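Local coordinates for protein membrane-anchored mycosin mycp1 (Mycobacterium thermoresistibile, PDB 4HVL) that is a subtilisin-like serine protease of the mycosin family and an essential component of the ESX-1 type VII secretion system, at residues L256-F270 with P275-T287. Sequence-based numbering, arbitrary orientation.
Sequences LTVGGIGPTGQPSNF and PWVGAAAPAENIT. With ACT (acetate ion), chain L.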
loop_
_atom_site.group_PDB
_atom_site.type_symbol
_atom_site.label_atom_id
_atom_site.label_comp_id
_atom_site.label_asym_id
_atom_site.label_seq_id
_atom_site.Cartn_x
_atom_site.Cartn_y
_atom_site.Cartn_z
ATOM N N LEU A 256 -0.571 -9.820 -1.067
ATOM C CA LEU A 256 0.569 -9.623 -1.966
ATOM C C LEU A 256 1.325 -8.338 -1.559
ATOM O O LEU A 256 0.824 -7.214 -1.668
ATOM C CB LEU A 256 0.091 -9.545 -3.412
ATOM C CG LEU A 256 1.124 -9.214 -4.491
ATOM C CD1 LEU A 256 2.239 -10.253 -4.454
ATOM C CD2 LEU A 256 0.479 -9.149 -5.868
ATOM N N THR A 257 2.547 -8.532 -1.091
ATOM C CA THR A 257 3.376 -7.463 -0.592
ATOM C C THR A 257 4.318 -6.969 -1.681
ATOM O O THR A 257 5.007 -7.759 -2.331
ATOM C CB THR A 257 4.150 -7.965 0.642
ATOM O OG1 THR A 257 3.206 -8.255 1.669
ATOM C CG2 THR A 257 5.170 -6.937 1.143
ATOM N N VAL A 258 4.329 -5.649 -1.871
ATOM C CA VAL A 258 4.957 -5.030 -3.024
ATOM C C VAL A 258 6.139 -4.129 -2.628
ATOM O O VAL A 258 5.971 -3.107 -1.930
ATOM C CB VAL A 258 3.934 -4.192 -3.834
ATOM C CG1 VAL A 258 4.521 -3.738 -5.165
ATOM C CG2 VAL A 258 2.658 -4.986 -4.054
ATOM N N GLY A 259 7.319 -4.505 -3.118
ATOM C CA GLY A 259 8.536 -3.705 -2.992
ATOM C C GLY A 259 8.674 -2.691 -4.114
ATOM O O GLY A 259 7.871 -2.669 -5.044
ATOM N N GLY A 260 9.697 -1.847 -4.029
ATOM C CA GLY A 260 9.851 -0.689 -4.933
ATOM C C GLY A 260 11.003 -0.844 -5.892
ATOM O O GLY A 260 12.012 -1.416 -5.538
ATOM N N ILE A 261 10.817 -0.368 -7.122
ATOM C CA ILE A 261 11.921 -0.175 -8.043
ATOM C C ILE A 261 11.962 1.264 -8.517
ATOM O O ILE A 261 10.943 1.976 -8.460
ATOM C CB ILE A 261 11.857 -1.102 -9.286
ATOM C CG1 ILE A 261 10.542 -0.923 -10.049
ATOM C CG2 ILE A 261 12.074 -2.552 -8.883
ATOM C CD1 ILE A 261 10.725 -0.924 -11.538
ATOM N N GLY A 262 13.132 1.665 -9.001
ATOM C CA GLY A 262 13.358 2.977 -9.586
ATOM C C GLY A 262 13.310 2.976 -11.111
ATOM O O GLY A 262 13.120 1.915 -11.720
ATOM N N PRO A 263 13.499 4.166 -11.738
ATOM C CA PRO A 263 13.374 4.306 -13.193
ATOM C C PRO A 263 14.399 3.511 -13.990
ATOM O O PRO A 263 14.155 3.237 -15.157
ATOM C CB PRO A 263 13.534 5.819 -13.460
ATOM C CG PRO A 263 13.767 6.466 -12.148
ATOM C CD PRO A 263 13.943 5.412 -11.095
ATOM N N THR A 264 15.518 3.128 -13.368
ATOM C CA THR A 264 16.490 2.251 -14.029
ATOM C C THR A 264 16.207 0.759 -13.822
ATOM O O THR A 264 16.980 -0.070 -14.283
ATOM C CB THR A 264 17.928 2.535 -13.563
ATOM O OG1 THR A 264 18.102 2.062 -12.229
ATOM C CG2 THR A 264 18.233 4.035 -13.641
ATOM N N GLY A 265 15.113 0.421 -13.140
ATOM C CA GLY A 265 14.717 -0.975 -12.913
ATOM C C GLY A 265 15.353 -1.654 -11.708
ATOM O O GLY A 265 15.110 -2.833 -11.467
ATOM N N GLN A 266 16.167 -0.933 -10.943
ATOM C CA GLN A 266 16.789 -1.526 -9.746
ATOM C C GLN A 266 15.872 -1.435 -8.520
ATOM O O GLN A 266 15.023 -0.549 -8.443
ATOM C CB GLN A 266 18.122 -0.850 -9.412
ATOM C CG GLN A 266 19.149 -0.916 -10.525
ATOM C CD GLN A 266 19.435 -2.339 -10.962
ATOM O OE1 GLN A 266 19.615 -3.231 -10.132
ATOM N NE2 GLN A 266 19.485 -2.560 -12.275
ATOM N N PRO A 267 16.031 -2.373 -7.573
ATOM C CA PRO A 267 15.361 -2.270 -6.298
ATOM C C PRO A 267 15.684 -0.924 -5.648
ATOM O O PRO A 267 16.840 -0.497 -5.655
ATOM C CB PRO A 267 15.971 -3.417 -5.490
ATOM C CG PRO A 267 16.440 -4.395 -6.507
ATOM C CD PRO A 267 16.874 -3.583 -7.671
ATOM N N SER A 268 14.657 -0.243 -5.162
ATOM C CA SER A 268 14.819 1.009 -4.437
ATOM C C SER A 268 15.554 0.739 -3.124
ATOM O O SER A 268 15.215 -0.215 -2.402
ATOM C CB SER A 268 13.439 1.603 -4.112
ATOM O OG SER A 268 12.633 1.837 -5.270
ATOM N N ASN A 269 16.517 1.595 -2.776
ATOM C CA ASN A 269 17.315 1.370 -1.562
ATOM C C ASN A 269 16.598 1.590 -0.242
ATOM O O ASN A 269 17.083 1.186 0.804
ATOM C CB ASN A 269 18.628 2.168 -1.584
ATOM C CG ASN A 269 18.427 3.675 -1.637
ATOM O OD1 ASN A 269 17.310 4.196 -1.575
ATOM N ND2 ASN A 269 19.530 4.389 -1.775
ATOM N N PHE A 270 15.425 2.198 -0.285
ATOM C CA PHE A 270 14.613 2.326 0.908
ATOM C C PHE A 270 13.589 1.185 1.053
ATOM O O PHE A 270 12.874 1.120 2.049
ATOM C CB PHE A 270 13.894 3.673 0.895
ATOM C CG PHE A 270 13.112 3.921 -0.352
ATOM C CD1 PHE A 270 11.868 3.320 -0.541
ATOM C CD2 PHE A 270 13.620 4.752 -1.353
ATOM C CE1 PHE A 270 11.137 3.558 -1.697
ATOM C CE2 PHE A 270 12.898 4.980 -2.512
ATOM C CZ PHE A 270 11.660 4.377 -2.686
ATOM N N PRO A 275 11.221 -12.135 3.658
ATOM C CA PRO A 275 10.756 -13.391 3.072
ATOM C C PRO A 275 9.336 -13.333 2.491
ATOM O O PRO A 275 8.943 -14.249 1.776
ATOM C CB PRO A 275 10.839 -14.387 4.240
ATOM C CG PRO A 275 10.748 -13.567 5.471
ATOM C CD PRO A 275 11.346 -12.215 5.129
ATOM N N TRP A 276 8.614 -12.238 2.760
ATOM C CA TRP A 276 7.190 -12.094 2.422
ATOM C C TRP A 276 6.931 -11.231 1.187
ATOM O O TRP A 276 5.812 -11.156 0.714
ATOM C CB TRP A 276 6.429 -11.499 3.628
ATOM C CG TRP A 276 7.197 -10.341 4.239
ATOM C CD1 TRP A 276 7.392 -9.114 3.684
ATOM C CD2 TRP A 276 7.940 -10.348 5.466
ATOM N NE1 TRP A 276 8.173 -8.349 4.482
ATOM C CE2 TRP A 276 8.520 -9.070 5.598
ATOM C CE3 TRP A 276 8.131 -11.290 6.472
ATOM C CZ2 TRP A 276 9.300 -8.704 6.692
ATOM C CZ3 TRP A 276 8.896 -10.934 7.580
ATOM C CH2 TRP A 276 9.475 -9.636 7.680
ATOM N N VAL A 277 7.957 -10.580 0.652
ATOM C CA VAL A 277 7.773 -9.716 -0.524
ATOM C C VAL A 277 7.457 -10.613 -1.742
ATOM O O VAL A 277 8.146 -11.605 -1.963
ATOM C CB VAL A 277 9.033 -8.851 -0.782
ATOM C CG1 VAL A 277 8.866 -7.987 -2.032
ATOM C CG2 VAL A 277 9.345 -7.995 0.424
ATOM N N GLY A 278 6.411 -10.268 -2.498
ATOM C CA GLY A 278 5.912 -11.078 -3.626
ATOM C C GLY A 278 6.106 -10.471 -5.013
ATOM O O GLY A 278 6.136 -11.181 -6.015
ATOM N N ALA A 279 6.260 -9.152 -5.079
ATOM C CA ALA A 279 6.321 -8.455 -6.338
ATOM C C ALA A 279 6.873 -7.050 -6.127
ATOM O O ALA A 279 7.119 -6.624 -4.981
ATOM C CB ALA A 279 4.935 -8.377 -6.944
ATOM N N ALA A 280 7.072 -6.341 -7.233
ATOM C CA ALA A 280 7.511 -4.960 -7.174
ATOM C C ALA A 280 6.905 -4.100 -8.268
ATOM O O ALA A 280 6.335 -4.602 -9.243
ATOM C CB ALA A 280 9.031 -4.889 -7.235
ATOM N N ALA A 281 7.034 -2.788 -8.075
ATOM C CA ALA A 281 6.497 -1.814 -8.990
ATOM C C ALA A 281 7.165 -0.430 -8.757
ATOM O O ALA A 281 7.904 -0.256 -7.789
ATOM C CB ALA A 281 4.985 -1.755 -8.824
ATOM N N PRO A 282 6.955 0.539 -9.676
ATOM C CA PRO A 282 7.644 1.818 -9.548
ATOM C C PRO A 282 7.334 2.521 -8.222
ATOM O O PRO A 282 6.179 2.554 -7.787
ATOM C CB PRO A 282 7.092 2.609 -10.712
ATOM C CG PRO A 282 6.860 1.562 -11.749
ATOM C CD PRO A 282 6.231 0.461 -10.946
ATOM N N ALA A 283 8.375 3.063 -7.608
ATOM C CA ALA A 283 8.289 3.648 -6.267
ATOM C C ALA A 283 9.124 4.930 -6.098
ATOM O O ALA A 283 9.196 5.463 -4.991
ATOM C CB ALA A 283 8.739 2.600 -5.259
ATOM N N GLU A 284 9.738 5.421 -7.177
ATOM C CA GLU A 284 10.613 6.597 -7.130
ATOM C C GLU A 284 10.223 7.579 -8.241
ATOM O O GLU A 284 9.708 7.180 -9.288
ATOM C CB GLU A 284 12.084 6.191 -7.338
ATOM C CG GLU A 284 12.642 5.181 -6.353
ATOM C CD GLU A 284 14.025 4.678 -6.760
ATOM O OE1 GLU A 284 14.790 5.424 -7.424
ATOM O OE2 GLU A 284 14.345 3.523 -6.440
ATOM N N ASN A 285 10.475 8.870 -7.998
ATOM C CA ASN A 285 10.298 9.912 -9.025
ATOM C C ASN A 285 8.908 9.821 -9.638
ATOM O O ASN A 285 8.724 9.831 -10.869
ATOM C CB ASN A 285 11.412 9.811 -10.079
ATOM C CG ASN A 285 12.799 10.050 -9.499
ATOM O OD1 ASN A 285 13.636 9.149 -9.456
ATOM N ND2 ASN A 285 13.055 11.272 -9.065
ATOM N N ILE A 286 7.928 9.737 -8.740
ATOM C CA ILE A 286 6.537 9.489 -9.093
ATOM C C ILE A 286 5.818 10.813 -9.450
ATOM O O ILE A 286 6.102 11.882 -8.885
ATOM C CB ILE A 286 5.817 8.736 -7.940
ATOM C CG1 ILE A 286 6.415 7.339 -7.725
ATOM C CG2 ILE A 286 4.312 8.634 -8.155
ATOM C CD1 ILE A 286 6.426 6.454 -8.951
ATOM N N THR A 287 4.945 10.726 -10.447
ATOM C CA THR A 287 3.988 11.783 -10.763
ATOM C C THR A 287 2.626 11.284 -10.349
ATOM O O THR A 287 2.279 10.120 -10.585
ATOM C CB THR A 287 4.016 12.081 -12.255
ATOM O OG1 THR A 287 5.318 12.573 -12.582
ATOM C CG2 THR A 287 2.961 13.105 -12.659
HETATM C C ACT L . 10.655 13.911 -10.898
HETATM O O ACT L . 9.725 13.943 -11.760
HETATM O OXT ACT L . 10.542 13.359 -9.762
HETATM C CH3 ACT L . 11.958 14.563 -11.269
HETATM O O HOH W 1 3.783 -11.258 -1.095
HETATM O O HOH W 2 16.171 2.229 -7.820
HETATM O O HOH W 3 17.011 3.793 -4.816
#
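Strands 256-261 and 277-282 form the last parallel pair of the subtilisin-fold sheet, where Gly-278 N gives Thr-257 O a bond of 2.9 Å. A second bond runs from Gly-259 N to Ala-279 O (2.8 Å), and the ladder alternates onward through Ala-281 N to Gly-259 O and Ile-261 N to Ala-281 O. Ala-283 N closes the row on Ile-261 O. The Ala-283 methyl, CB, packs on the bare CA of Gly-260 at 3.5 Å, tighter than usual van der Waals contact. On one face Val-258 CG1, anti to its own N (chi1 -170°), passes over Ala-280 CA toward Ala-281 CB, and helix 311-328 packs against Val-258. Beyond the strands, Glu-284 reaches back over Gly-262 with its extended chain. Its OE2 accepts a 2.7 Å bond from Ser-268 OG on the anti lone pair, and two waters donate to the same oxygen, so three bonds grip it and join it to the 266-269 loop, directly at Ser-268 OG and through waters held by Gln-266 O and Asn-269 N. The Phe-270 ring meets this chain edge-on, CE2 lying 3.9 Å from Glu-284 CG and CZ 3.5 Å from Ala-283 O. The side chains of Phe-270 and His-101 are about 10 Å apart, those of Ala-283 and Ser-312 about 8 Å, so the residues following these two strands of the seven-stranded parallel subtilase sheet lie near the predicted charge-relay site, where His-101 and Ser-312 bind zinc.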